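Local coordinates for DUF3248 domain-containing protein (Thermus thermophilus, PDB 2E6X) that is of unknown function, a small protein of the DUF3248 family that assembles as a pair of identical chains, at residues 33-36 with 37-41. Numbering follows the deposited sequence.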
loop_
_atom_site.group_PDB
_atom_site.type_symbol
_atom_site.label_atom_id
_atom_site.label_comp_id
_atom_site.label_asym_id
_atom_site.label_seq_id
_atom_site.Cartn_x
_atom_site.Cartn_y
_atom_site.Cartn_z
ATOM N N ALA A 33 -7.404 -5.468 -10.331
ATOM C CA ALA A 33 -7.082 -6.883 -10.553
ATOM C C ALA A 33 -6.848 -7.181 -12.043
ATOM O O ALA A 33 -6.040 -8.031 -12.390
ATOM C CB ALA A 33 -8.208 -7.783 -10.016
ATOM N N SER A 34 -7.551 -6.479 -12.920
ATOM C CA SER A 34 -7.409 -6.697 -14.352
ATOM C C SER A 34 -6.025 -6.299 -14.889
ATOM O O SER A 34 -5.664 -6.663 -16.010
ATOM C CB SER A 34 -8.516 -5.943 -15.099
ATOM O OG SER A 34 -8.563 -4.589 -14.702
ATOM N N ALA A 35 -5.260 -5.559 -14.080
ATOM C CA ALA A 35 -3.915 -5.111 -14.451
ATOM C C ALA A 35 -2.803 -6.057 -13.970
ATOM O O ALA A 35 -1.631 -5.800 -14.182
ATOM C CB ALA A 35 -3.656 -3.713 -13.884
ATOM N N THR A 36 -3.192 -7.152 -13.330
ATOM C CA THR A 36 -2.260 -8.107 -12.801
ATOM C C THR A 36 -1.164 -8.514 -13.771
ATOM O O THR A 36 0.006 -8.508 -13.433
ATOM C CB THR A 36 -3.006 -9.364 -12.344
ATOM O OG1 THR A 36 -3.945 -9.001 -11.331
ATOM C CG2 THR A 36 -2.017 -10.413 -11.816
ATOM N N PRO A 37 -1.538 -8.917 -14.988
ATOM C CA PRO A 37 -0.522 -9.316 -15.961
ATOM C C PRO A 37 0.615 -8.280 -16.069
ATOM O O PRO A 37 1.775 -8.663 -16.168
ATOM C CB PRO A 37 -1.324 -9.424 -17.264
ATOM C CG PRO A 37 -2.641 -9.904 -16.798
ATOM C CD PRO A 37 -2.891 -9.048 -15.551
ATOM N N ARG A 38 0.291 -6.984 -16.018
ATOM C CA ARG A 38 1.332 -5.930 -16.168
ATOM C C ARG A 38 2.372 -5.818 -15.063
ATOM O O ARG A 38 3.484 -5.316 -15.284
ATOM C CB ARG A 38 0.689 -4.556 -16.307
ATOM C CG ARG A 38 -0.444 -4.484 -17.307
ATOM C CD ARG A 38 0.044 -4.537 -18.706
ATOM N NE ARG A 38 -1.093 -4.601 -19.608
ATOM C CZ ARG A 38 -1.000 -4.870 -20.903
ATOM N NH1 ARG A 38 0.192 -5.102 -21.439
ATOM N NH2 ARG A 38 -2.099 -4.893 -21.654
ATOM N N PHE A 39 2.018 -6.252 -13.862
ATOM C CA PHE A 39 2.947 -6.139 -12.755
ATOM C C PHE A 39 4.271 -6.853 -13.012
ATOM O O PHE A 39 5.337 -6.280 -12.782
ATOM C CB PHE A 39 2.316 -6.658 -11.441
ATOM C CG PHE A 39 1.329 -5.695 -10.798
ATOM C CD1 PHE A 39 0.049 -5.521 -11.326
ATOM C CD2 PHE A 39 1.668 -5.005 -9.623
ATOM C CE1 PHE A 39 -0.888 -4.687 -10.695
ATOM C CE2 PHE A 39 0.747 -4.170 -8.992
ATOM C CZ PHE A 39 -0.539 -4.009 -9.534
ATOM N N ARG A 40 4.206 -8.104 -13.474
ATOM C CA ARG A 40 5.420 -8.881 -13.714
ATOM C C ARG A 40 6.282 -8.347 -14.833
ATOM O O ARG A 40 7.473 -8.670 -14.899
ATOM C CB ARG A 40 5.085 -10.344 -14.013
ATOM C CG ARG A 40 4.782 -11.158 -12.782
ATOM C CD ARG A 40 3.505 -10.687 -12.099
ATOM N NE ARG A 40 3.371 -11.284 -10.773
ATOM C CZ ARG A 40 2.262 -11.253 -10.049
ATOM N NH1 ARG A 40 1.179 -10.656 -10.520
ATOM N NH2 ARG A 40 2.238 -11.826 -8.856
ATOM N N GLU A 41 5.693 -7.526 -15.692
ATOM C CA GLU A 41 6.394 -6.942 -16.825
ATOM C C GLU A 41 7.276 -5.777 -16.359
ATOM O O GLU A 41 8.278 -5.460 -16.982
ATOM C CB GLU A 41 5.388 -6.420 -17.859
ATOM C CG GLU A 41 4.488 -7.473 -18.521
ATOM C CD GLU A 41 3.278 -6.836 -19.213
ATOM O OE1 GLU A 41 3.383 -5.653 -19.629
ATOM O OE2 GLU A 41 2.228 -7.516 -19.354
HETATM O O HOH W 1 -3.803 -5.908 -17.978
#
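Arg38 N donates to Ala35 O at 2.9 Å and Phe39 N to Thr36 O at 3.1 Å, two i to i+3 backbone bonds of 3-10 type that carry the chain from the 3-10 segment 33-35 into helix 36-41. Both are bent, with N-H...O angles of 130° and 145°. Pro37, lacking an N-H, donates nothing here. Ala33 O accepts twice from Thr36, from its backbone N and, at 2.5 Å, from its OG1, which lies beside the backbone N. The same rotation (chi1 -60°) sets Thr36 CG2 anti to that N and sends it along the helix, where it lies 3.5 Å from Arg40 NH1, at the edge of the guanidinium; the two side chains run side by side. With an alanine here, Ala33 O would probably keep only the backbone N of this turn as donor, and Arg40 NH1 would lose its methyl neighbour. Ala35 CB makes apolar contact with Phe39 CE1 at 4.3 Å. Separately, Ala35 O sits at the ring edge, 3.3 Å from Phe39 CD1. A water donates to Ser34 O and accepts a weak bond from Arg38 NE, while Arg38 NH1 and Glu41 OE1 form a long salt bridge. The turn follows strand 26-32; beyond it Phe39 packs on Val14 and Arg16 of strand 13-19 and on Val67, Ala35 touches the C-terminal Glu69, and Arg40 packs against Met1 of the second subunit.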